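Local coordinates for conserved hypothetical protein (PDB 1Z6M) that is of unknown function but has a thioredoxin-like fold with a CxxC pair at a helix start, consistent with a thiol-disulfide oxidoreductase, at residues V29-I35 against K61-K67; V37-R43 against F102-W108. All blocks are in the same frame, centred on the assembly; numbering follows the deposited sequence. Where two conformers were deposited one is given.

Contact 1 lies in the buried core, joining strands 29-35 and 62-68 side by side in the central sheet. Contact 2, where the loop and first turn of helix 40-58 meet the end of helix 91-103 and the short helix 105-108, is also largely buried, but reaches the surface at Pro-40 and Asp-106. Strand 29-35 leads into helix 40-58, so the two contacts follow each other along the chain; they touch where Ile-35 packs on Cys-42 and Phe-102. Contact 1 combines a regular backbone ladder with direct ion pairs on both sheet faces, whereas contact 2 pairs hydrogen bonds from a side-chain amide and aromatic packing with a water-bridged cluster of charges on its solvent side.

Contact 1. Residues V29-I35 against K61-K67; sequences VKMIEFI and KVERIIK
Glu-33 and Arg-64 both leave the backbone with CG anti to the carbonyl carbon (chi1 -51° and -58°), and a bend at chi3 of Arg-64 turns the NE/NH2 edge of the guanidinium to the carboxylate. The grip is side-on, with NE of Arg-64 2.7 Å from OE2 of Glu-33 and NH2 of Arg-64 2.8 Å from OE1 of Glu-33. With planes 12° apart the groups are nearly coplanar, and both oxygens are met on the syn side. OE1 also accepts from Trp-45 of the covering helix 40-58. Toward the start of the strands CB of Val-29 packs on CG2 of Val-62 at 4.0 Å, and at their other end CD1 of Ile-35 on CG2 of Ile-66 at 3.8 Å.

On the other face CD of Lys-67 sits over the ring of Phe-34, a CH-pi contact 3.8 Å from the centroid, and CE of Lys-67 lies 3.5 Å from CG2 of Ile-32; the ammonium runs on to Glu-141 and the carbonyls of Thr-18 and Asn-15. Lys-30, bent at chi2, brings NZ to 2.8 Å from OE1 of Glu-63, on the anti side of that oxygen and well out of the carboxylate plane, and donates to the carbonyls of Ser-25 and Ala-27.

Seven backbone hydrogen bonds tie the strands in parallel. With helix 40-58 as the connection, they form the beta-alpha-beta unit of the thioredoxin fold.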
ATOM      1  N   VAL A  29      -5.917 -14.859   7.318  1.00 14.56           N
ATOM      2  CA  VAL A  29      -6.343 -13.464   7.355  1.00 14.08           C
ATOM      3  C   VAL A  29      -5.705 -12.725   6.188  1.00 14.20           C
ATOM      4  O   VAL A  29      -4.479 -12.658   6.083  1.00 14.54           O
ATOM      5  CB  VAL A  29      -6.012 -12.791   8.705  1.00 13.61           C
ATOM      6  CG1 VAL A  29      -6.401 -11.318   8.677  1.00 13.84           C
ATOM      7  CG2 VAL A  29      -6.720 -13.520   9.851  1.00 14.48           C
ATOM      8  N   LYS A  30      -6.550 -12.189   5.309  1.00 13.85           N
ATOM      9  CA  LYS A  30      -6.083 -11.448   4.140  1.00 14.12           C
ATOM     10  C   LYS A  30      -6.252  -9.970   4.407  1.00 13.93           C
ATOM     11  O   LYS A  30      -7.368  -9.498   4.622  1.00 15.01           O
ATOM     12  CB  LYS A  30      -6.882 -11.840   2.894  1.00 15.20           C
ATOM     13  CG  LYS A  30      -6.907 -13.349   2.578  1.00 16.01           C
ATOM     14  CD  LYS A  30      -5.511 -13.939   2.415  1.00 17.05           C
ATOM     15  CE  LYS A  30      -5.576 -15.352   1.866  1.00 16.89           C
ATOM     16  NZ  LYS A  30      -4.259 -16.018   1.959  1.00 17.83           N
HETATM   17  N   MSE A  31      -5.136  -9.251   4.423  1.00 13.15           N
HETATM   18  CA  MSE A  31      -5.127  -7.820   4.712  1.00 12.85           C
HETATM   19  C   MSE A  31      -4.862  -7.073   3.417  1.00 12.01           C
HETATM   20  O   MSE A  31      -3.768  -7.169   2.868  1.00 13.55           O
HETATM   21  CB  MSE A  31      -4.039  -7.509   5.745  1.00 13.34           C
HETATM   22  CG  MSE A  31      -3.937  -6.036   6.141  1.00 14.96           C
HETATM   23 SE   MSE A  31      -2.716  -5.721   7.499  1.00 12.87          SE
HETATM   24  CE  MSE A  31      -3.390  -6.809   8.805  1.00 17.77           C
ATOM     25  N   ILE A  32      -5.859  -6.339   2.939  1.00 11.55           N
ATOM     26  CA  ILE A  32      -5.756  -5.599   1.680  1.00 11.31           C
ATOM     27  C   ILE A  32      -5.450  -4.138   1.979  1.00 11.33           C
ATOM     28  O   ILE A  32      -6.147  -3.507   2.770  1.00 11.25           O
ATOM     29  CB  ILE A  32      -7.064  -5.754   0.866  1.00 11.93           C
ATOM     30  CG1 ILE A  32      -7.196  -7.202   0.348  1.00 13.29           C
ATOM     31  CG2 ILE A  32      -7.111  -4.767  -0.300  1.00 13.97           C
ATOM     32  CD1 ILE A  32      -8.603  -7.602  -0.043  1.00 17.03           C
ATOM     33  N   GLU A  33      -4.402  -3.607   1.357  1.00 10.65           N
ATOM     34  CA  GLU A  33      -3.929  -2.258   1.672  1.00 10.66           C
ATOM     35  C   GLU A  33      -3.812  -1.433   0.407  1.00  9.84           C
ATOM     36  O   GLU A  33      -2.900  -1.654  -0.402  1.00 10.98           O
ATOM     37  CB  GLU A  33      -2.556  -2.310   2.371  1.00 11.11           C
ATOM     38  CG  GLU A  33      -2.549  -3.258   3.551  1.00 11.34           C
ATOM     39  CD  GLU A  33      -1.206  -3.449   4.217  1.00 12.10           C
ATOM     40  OE1 GLU A  33      -0.392  -2.494   4.328  1.00 13.03           O
ATOM     41  OE2 GLU A  33      -0.986  -4.581   4.674  1.00 15.07           O
ATOM     42  N   PHE A  34      -4.709  -0.466   0.242  1.00  9.74           N
ATOM     43  CA  PHE A  34      -4.602   0.507  -0.846  1.00  9.51           C
ATOM     44  C   PHE A  34      -3.797   1.686  -0.325  1.00  9.80           C
ATOM     45  O   PHE A  34      -4.212   2.370   0.614  1.00  9.98           O
ATOM     46  CB  PHE A  34      -5.988   0.990  -1.297  1.00  9.95           C
ATOM     47  CG  PHE A  34      -6.771  -0.027  -2.078  1.00 10.74           C
ATOM     48  CD1 PHE A  34      -7.527  -1.005  -1.425  1.00 11.81           C
ATOM     49  CD2 PHE A  34      -6.749  -0.019  -3.474  1.00 11.03           C
ATOM     50  CE1 PHE A  34      -8.266  -1.941  -2.148  1.00 12.64           C
ATOM     51  CE2 PHE A  34      -7.470  -0.949  -4.198  1.00 11.56           C
ATOM     52  CZ  PHE A  34      -8.223  -1.912  -3.543  1.00 12.14           C
ATOM     53  N   ILE A  35      -2.632   1.905  -0.921  1.00 10.01           N
ATOM     54  CA  ILE A  35      -1.733   2.942  -0.449  1.00 10.79           C
ATOM     55  C   ILE A  35      -1.094   3.677  -1.627  1.00 10.52           C
ATOM     56  O   ILE A  35      -1.051   3.180  -2.760  1.00 10.45           O
ATOM     57  CB  ILE A  35      -0.604   2.401   0.479  1.00 12.07           C
ATOM     58  CG1 ILE A  35       0.283   1.416  -0.263  1.00 12.38           C
ATOM     59  CG2 ILE A  35      -1.169   1.797   1.795  1.00 12.95           C
ATOM     60  CD1 ILE A  35       1.584   1.120   0.488  1.00 14.39           C
ATOM     61  N   LYS A  61      -0.337 -16.092  10.195  1.00 14.22           N
ATOM     62  CA  LYS A  61      -1.715 -15.660  10.416  1.00 13.98           C
ATOM     63  C   LYS A  61      -2.221 -14.746   9.300  1.00 13.53           C
ATOM     64  O   LYS A  61      -3.371 -14.866   8.875  1.00 13.38           O
ATOM     65  CB  LYS A  61      -1.851 -14.973  11.783  1.00 14.59           C
ATOM     66  CG  LYS A  61      -3.236 -14.448  12.126  1.00 16.57           C
ATOM     67  CD  LYS A  61      -4.199 -15.541  12.545  1.00 18.42           C
ATOM     68  CE  LYS A  61      -5.427 -14.907  13.182  1.00 19.75           C
ATOM     69  NZ  LYS A  61      -6.334 -15.851  13.875  1.00 23.19           N
ATOM     70  N   VAL A  62      -1.358 -13.848   8.829  1.00 13.22           N
ATOM     71  CA  VAL A  62      -1.747 -12.802   7.891  1.00 13.23           C
ATOM     72  C   VAL A  62      -0.956 -12.870   6.595  1.00 13.34           C
ATOM     73  O   VAL A  62       0.259 -13.081   6.608  1.00 13.66           O
ATOM     74  CB  VAL A  62      -1.540 -11.403   8.533  1.00 13.19           C
ATOM     75  CG1 VAL A  62      -1.619 -10.279   7.492  1.00 14.15           C
ATOM     76  CG2 VAL A  62      -2.537 -11.166   9.656  1.00 13.30           C
ATOM     77  N   GLU A  63      -1.669 -12.700   5.482  1.00 12.91           N
ATOM     78  CA  GLU A  63      -1.054 -12.361   4.205  1.00 13.19           C
ATOM     79  C   GLU A  63      -1.471 -10.938   3.857  1.00 12.34           C
ATOM     80  O   GLU A  63      -2.658 -10.616   3.885  1.00 12.87           O
ATOM     81  CB  GLU A  63      -1.527 -13.299   3.095  1.00 13.37           C
ATOM     82  CG  GLU A  63      -0.839 -13.035   1.744  1.00 15.23           C
ATOM     83  CD  GLU A  63      -1.421 -13.822   0.577  1.00 14.76           C
ATOM     84  OE1 GLU A  63      -2.590 -14.252   0.642  1.00 17.58           O
ATOM     85  OE2 GLU A  63      -0.697 -14.002  -0.431  1.00 17.05           O
ATOM     86  N   ARG A  64      -0.497 -10.091   3.539  1.00 11.60           N
ATOM     87  CA  ARG A  64      -0.798  -8.731   3.105  1.00 11.23           C
ATOM     88  C   ARG A  64      -0.816  -8.698   1.598  1.00 11.28           C
ATOM     89  O   ARG A  64       0.040  -9.310   0.944  1.00 11.81           O
ATOM     90  CB  ARG A  64       0.252  -7.749   3.602  1.00 11.51           C
ATOM     91  CG  ARG A  64       0.411  -7.728   5.117  1.00 11.49           C
ATOM     92  CD  ARG A  64       1.657  -6.956   5.515  1.00 12.26           C
ATOM     93  NE  ARG A  64       1.476  -5.526   5.283  1.00 12.83           N
ATOM     94  CZ  ARG A  64       2.409  -4.603   5.498  1.00 13.10           C
ATOM     95  NH1 ARG A  64       3.619  -4.951   5.919  1.00 14.10           N
ATOM     96  NH2 ARG A  64       2.129  -3.322   5.280  1.00 13.09           N
ATOM     97  N   ILE A  65      -1.803  -7.981   1.055  1.00 10.95           N
ATOM     98  CA  ILE A  65      -1.864  -7.727  -0.382  0.50 10.80           C
ATOM     99  C   ILE A  65      -1.849  -6.215  -0.559  1.00 10.87           C
ATOM    100  O   ILE A  65      -2.840  -5.522  -0.318  1.00 11.01           O
ATOM    101  CB  ILE A  65      -3.086  -8.378  -1.081  0.50 10.78           C
ATOM    102  CG1 ILE A  65      -3.172  -9.876  -0.772  0.50 10.12           C
ATOM    103  CG2 ILE A  65      -2.997  -8.149  -2.585  0.50 12.13           C
ATOM    104  CD1 ILE A  65      -4.044 -10.217   0.450  0.50  8.67           C
ATOM    105  N   ILE A  66      -0.681  -5.717  -0.951  1.00 10.79           N
ATOM    106  CA  ILE A  66      -0.422  -4.287  -1.002  1.00 10.98           C
ATOM    107  C   ILE A  66      -0.679  -3.786  -2.418  1.00  9.62           C
ATOM    108  O   ILE A  66      -0.011  -4.228  -3.372  1.00 11.23           O
ATOM    109  CB  ILE A  66       1.002  -3.961  -0.501  1.00 11.21           C
ATOM    110  CG1 ILE A  66       1.157  -4.399   0.967  1.00 12.09           C
ATOM    111  CG2 ILE A  66       1.297  -2.463  -0.642  1.00 11.90           C
ATOM    112  CD1 ILE A  66       2.600  -4.430   1.461  1.00 13.41           C
ATOM    113  N   LYS A  67      -1.654  -2.890  -2.523  1.00 10.20           N
ATOM    114  CA  LYS A  67      -2.136  -2.367  -3.792  1.00  9.87           C
ATOM    115  C   LYS A  67      -1.668  -0.935  -3.939  1.00  9.69           C
ATOM    116  O   LYS A  67      -2.181  -0.039  -3.265  1.00 10.33           O
ATOM    117  CB  LYS A  67      -3.661  -2.485  -3.855  1.00 10.97           C
ATOM    118  CG  LYS A  67      -4.093  -3.960  -3.790  1.00 12.91           C
ATOM    119  CD  LYS A  67      -5.593  -4.127  -3.761  1.00 14.34           C
ATOM    120  CE  LYS A  67      -5.998  -5.584  -3.554  1.00 12.72           C
ATOM    121  NZ  LYS A  67      -5.965  -6.410  -4.816  1.00 11.40           N
TER

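Contact 2. Residues V37-R43 against F102-W108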
ATOM      1  N   VAL A  37       2.692   5.639  -1.988  1.00  9.67           N
ATOM      2  CA  VAL A  37       3.913   5.771  -1.189  0.50  9.63           C
ATOM      3  C   VAL A  37       4.353   7.195  -0.925  1.00  9.84           C
ATOM      4  O   VAL A  37       5.241   7.411  -0.108  1.00 10.29           O
ATOM      5  CB  VAL A  37       5.120   4.949  -1.721  0.50 10.07           C
ATOM      6  CG1 VAL A  37       4.823   3.470  -1.683  0.50 11.11           C
ATOM      7  CG2 VAL A  37       5.583   5.436  -3.106  0.50  6.81           C
ATOM      8  N   ARG A  38       3.737   8.174  -1.591  1.00  9.99           N
ATOM      9  CA  ARG A  38       4.023   9.580  -1.245  1.00 10.11           C
ATOM     10  C   ARG A  38       3.123  10.101  -0.131  1.00  9.72           C
ATOM     11  O   ARG A  38       3.363  11.159   0.435  1.00 10.41           O
ATOM     12  CB  ARG A  38       3.926  10.502  -2.464  1.00 10.80           C
ATOM     13  CG  ARG A  38       4.718  11.817  -2.293  1.00 13.89           C
ATOM     14  CD  ARG A  38       3.844  12.998  -1.944  1.00 15.24           C
ATOM     15  NE  ARG A  38       4.637  14.180  -1.594  1.00 14.18           N
ATOM     16  CZ  ARG A  38       5.115  14.425  -0.376  1.00 15.05           C
ATOM     17  NH1 ARG A  38       4.888  13.583   0.620  1.00 14.71           N
ATOM     18  NH2 ARG A  38       5.824  15.520  -0.148  1.00 15.97           N
ATOM     19  N   CYS A  39       2.078   9.351   0.183  1.00  9.56           N
ATOM     20  CA  CYS A  39       1.098   9.842   1.124  1.00  9.65           C
ATOM     21  C   CYS A  39       1.617   9.780   2.566  1.00 10.04           C
ATOM     22  O   CYS A  39       2.035   8.725   3.018  1.00  9.55           O
ATOM     23  CB  CYS A  39      -0.191   9.027   0.962  1.00 10.42           C
ATOM     24  SG  CYS A  39      -1.407   9.348   2.240  1.00 10.29           S
ATOM     25  N   PRO A  40       1.547  10.897   3.317  1.00  9.55           N
ATOM     26  CA  PRO A  40       2.021  10.848   4.707  1.00 10.28           C
ATOM     27  C   PRO A  40       1.083  10.074   5.645  1.00  9.64           C
ATOM     28  O   PRO A  40       1.505   9.591   6.711  1.00  9.93           O
ATOM     29  CB  PRO A  40       2.124  12.325   5.084  1.00 10.65           C
ATOM     30  CG  PRO A  40       1.066  12.989   4.253  1.00 11.26           C
ATOM     31  CD  PRO A  40       1.108  12.251   2.928  1.00 10.11           C
ATOM     32  N   TYR A  41      -0.174   9.925   5.245  1.00  9.58           N
ATOM     33  CA  TYR A  41      -1.112   9.138   6.038  1.00  9.77           C
ATOM     34  C   TYR A  41      -0.777   7.657   5.843  1.00  9.97           C
ATOM     35  O   TYR A  41      -0.809   6.877   6.788  1.00  9.53           O
ATOM     36  CB  TYR A  41      -2.561   9.441   5.644  1.00 10.06           C
ATOM     37  CG  TYR A  41      -2.976  10.883   5.812  1.00  9.56           C
ATOM     38  CD1 TYR A  41      -2.583  11.852   4.892  1.00 10.44           C
ATOM     39  CD2 TYR A  41      -3.787  11.274   6.877  1.00 10.13           C
ATOM     40  CE1 TYR A  41      -2.981  13.175   5.027  1.00 10.63           C
ATOM     41  CE2 TYR A  41      -4.183  12.598   7.026  1.00 10.60           C
ATOM     42  CZ  TYR A  41      -3.777  13.541   6.094  1.00 11.37           C
ATOM     43  OH  TYR A  41      -4.163  14.850   6.201  1.00 12.11           O
ATOM     44  N   CYS A  42      -0.425   7.285   4.614  1.00  9.80           N
ATOM     45  CA  CYS A  42       0.068   5.936   4.327  1.00 10.10           C
ATOM     46  C   CYS A  42       1.388   5.684   5.049  1.00  9.55           C
ATOM     47  O   CYS A  42       1.606   4.590   5.564  1.00  9.73           O
ATOM     48  CB  CYS A  42       0.241   5.707   2.834  1.00  9.86           C
ATOM     49  SG  CYS A  42      -1.313   5.697   1.944  1.00 10.66           S
ATOM     50  N   ARG A  43       2.258   6.697   5.106  1.00 10.00           N
ATOM     51  CA  ARG A  43       3.502   6.586   5.877  0.50 10.08           C
ATOM     52  C   ARG A  43       3.217   6.262   7.345  1.00 10.13           C
ATOM     53  O   ARG A  43       3.865   5.386   7.933  1.00 10.21           O
ATOM     54  CB  ARG A  43       4.366   7.850   5.756  0.50 10.14           C
ATOM     55  CG  ARG A  43       5.676   7.800   6.548  0.50 10.10           C
ATOM     56  CD  ARG A  43       6.510   9.080   6.380  0.50  9.32           C
ATOM     57  NE  ARG A  43       5.787  10.248   6.885  0.50  7.84           N
ATOM     58  CZ  ARG A  43       6.160  11.514   6.724  0.50  8.14           C
ATOM     59  NH1 ARG A  43       7.282  11.819   6.098  0.50  8.80           N
ATOM     60  NH2 ARG A  43       5.391  12.473   7.214  0.50  8.74           N
ATOM     61  N   PHE A 102       9.267   5.196   2.052  1.00 10.96           N
ATOM     62  CA  PHE A 102       8.596   5.924   3.117  1.00 11.28           C
ATOM     63  C   PHE A 102       9.586   6.688   3.999  1.00 11.63           C
ATOM     64  O   PHE A 102       9.322   7.833   4.387  1.00 11.97           O
ATOM     65  CB  PHE A 102       7.750   4.973   3.966  1.00 11.46           C
ATOM     66  CG  PHE A 102       6.383   4.662   3.375  1.00 10.41           C
ATOM     67  CD1 PHE A 102       5.985   3.349   3.164  1.00 11.19           C
ATOM     68  CD2 PHE A 102       5.500   5.680   3.048  1.00 11.21           C
ATOM     69  CE1 PHE A 102       4.732   3.048   2.640  1.00 10.57           C
ATOM     70  CE2 PHE A 102       4.240   5.396   2.527  1.00 10.89           C
ATOM     71  CZ  PHE A 102       3.860   4.076   2.331  1.00 10.88           C
ATOM     72  N   ALA A 103      10.720   6.070   4.315  1.00 11.62           N
ATOM     73  CA  ALA A 103      11.699   6.741   5.163  1.00 11.92           C
ATOM     74  C   ALA A 103      12.283   7.997   4.510  1.00 11.77           C
ATOM     75  O   ALA A 103      12.722   8.910   5.206  1.00 12.90           O
ATOM     76  CB  ALA A 103      12.817   5.792   5.530  1.00 12.26           C
ATOM     77  N   THR A 104      12.295   8.030   3.179  1.00 11.86           N
ATOM     78  CA  THR A 104      12.833   9.154   2.418  1.00 12.02           C
ATOM     79  C   THR A 104      11.755  10.044   1.786  1.00 12.02           C
ATOM     80  O   THR A 104      12.060  10.906   0.961  1.00 12.07           O
ATOM     81  CB  THR A 104      13.786   8.654   1.307  1.00 11.57           C
ATOM     82  OG1 THR A 104      13.087   7.755   0.423  1.00 11.57           O
ATOM     83  CG2 THR A 104      15.029   7.956   1.920  1.00 11.78           C
ATOM     84  N   GLN A 105      10.505   9.874   2.218  1.00 11.85           N
ATOM     85  CA  GLN A 105       9.352  10.500   1.568  1.00 11.79           C
ATOM     86  C   GLN A 105       9.472  12.011   1.395  1.00 12.17           C
ATOM     87  O   GLN A 105       9.067  12.559   0.368  1.00 12.31           O
ATOM     88  CB  GLN A 105       8.066  10.154   2.333  1.00 11.16           C
ATOM     89  CG  GLN A 105       6.782  10.539   1.615  1.00 11.16           C
ATOM     90  CD  GLN A 105       5.583  10.203   2.448  1.00 10.20           C
ATOM     91  OE1 GLN A 105       5.225  10.943   3.367  1.00 12.12           O
ATOM     92  NE2 GLN A 105       4.978   9.052   2.170  1.00 10.21           N
ATOM     93  N   ASP A 106      10.027  12.691   2.394  1.00 12.92           N
ATOM     94  CA  ASP A 106      10.165  14.149   2.311  1.00 14.44           C
ATOM     95  C   ASP A 106      11.273  14.606   1.369  1.00 14.98           C
ATOM     96  O   ASP A 106      11.265  15.749   0.918  1.00 15.90           O
ATOM     97  CB  ASP A 106      10.356  14.750   3.697  1.00 15.23           C
ATOM     98  CG  ASP A 106       9.189  14.455   4.610  1.00 16.51           C
ATOM     99  OD1 ASP A 106       8.044  14.768   4.227  1.00 17.14           O
ATOM    100  OD2 ASP A 106       9.421  13.890   5.694  1.00 18.94           O
ATOM    101  N   GLU A 107      12.210  13.707   1.081  1.00 15.28           N
ATOM    102  CA  GLU A 107      13.335  13.998   0.193  1.00 15.90           C
ATOM    103  C   GLU A 107      12.925  13.972  -1.264  1.00 15.18           C
ATOM    104  O   GLU A 107      13.306  14.858  -2.021  1.00 16.60           O
ATOM    105  CB  GLU A 107      14.492  13.021   0.423  1.00 16.25           C
ATOM    106  CG  GLU A 107      15.165  13.197   1.774  1.00 17.85           C
ATOM    107  CD  GLU A 107      16.350  12.265   1.993  1.00 18.02           C
ATOM    108  OE1 GLU A 107      16.862  11.658   1.018  1.00 22.10           O
ATOM    109  OE2 GLU A 107      16.799  12.157   3.153  1.00 22.50           O
ATOM    110  N   TRP A 108      12.172  12.950  -1.668  1.00 14.27           N
ATOM    111  CA  TRP A 108      11.776  12.821  -3.076  1.00 13.47           C
ATOM    112  C   TRP A 108      10.350  13.322  -3.327  1.00 13.02           C
ATOM    113  O   TRP A 108       9.981  13.617  -4.473  1.00 13.03           O
ATOM    114  CB  TRP A 108      11.944  11.372  -3.571  1.00 13.28           C
ATOM    115  CG  TRP A 108      11.190  10.362  -2.758  1.00 11.74           C
ATOM    116  CD1 TRP A 108      11.683   9.588  -1.744  1.00 12.91           C
ATOM    117  CD2 TRP A 108       9.806  10.004  -2.903  1.00 11.27           C
ATOM    118  NE1 TRP A 108      10.687   8.776  -1.240  1.00 11.33           N
ATOM    119  CE2 TRP A 108       9.524   9.023  -1.926  1.00 11.37           C
ATOM    120  CE3 TRP A 108       8.774  10.434  -3.751  1.00 10.87           C
ATOM    121  CZ2 TRP A 108       8.252   8.463  -1.775  1.00 11.47           C
ATOM    122  CZ3 TRP A 108       7.506   9.872  -3.604  1.00 11.05           C
ATOM    123  CH2 TRP A 108       7.260   8.898  -2.627  1.00 10.96           C
TER
HETATM  124  O   HOH W   1       5.767  13.544   3.435  1.00 14.47           O
HETATM  125  O   HOH W   2       7.055  16.532   2.282  1.00 20.18           O
HETATM  126  O   HOH W   3       6.769  15.224   6.759  1.00 25.38           O
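NE2 of Gln-105 donates to O of Val-37 at 2.8 Å, from above the carbonyl plane, and more weakly to O of Cys-39. The side chain gets there nearly extended, CG anti to the backbone N (chi1 -170°). Nearer the solvent, NH1 of Arg-43 makes a salt bridge to OD2 of Asp-106 at 3.0 Å; the carboxylate is approached from above its plane, the guanidinium and carboxylate planes 67° apart. OE1 of Gln-105 lies over one face of that guanidinium.

One water accepts from NH2 of Arg-43 and donates to OD1 of Asp-106; two more accept from NH1 and NH2 of Arg-38 and lie within hydrogen-bonding distance of OD1 of Asp-106; the oxygen of the water on NH1 is also 2.7 Å from OE1 of Gln-105. NE of Arg-38 bonds the carbonyl of Gly-109.

Phe-102 and Trp-108 pack around Val-37: its CG2 meets CH2 of Trp-108 at 3.9 Å and its CG1 meets CZ of Phe-102, which also touches CB of Cys-42 at 4.0 Å. CD2 of Phe-102 meets CB of Arg-43 at 3.7 Å. CZ3 of Trp-108 lies 3.6 Å from CG of Arg-38.

SG of Cys-39 accepts from N of Cys-42 at 3.3 Å, a helix-capping bond. A free-thiol Cys-Pro-Tyr-Cys at a helix start, with a glutamine of helix 105-108 bonded to the carbonyls of its approach loop, is consistent with a thioredoxin-type redox site.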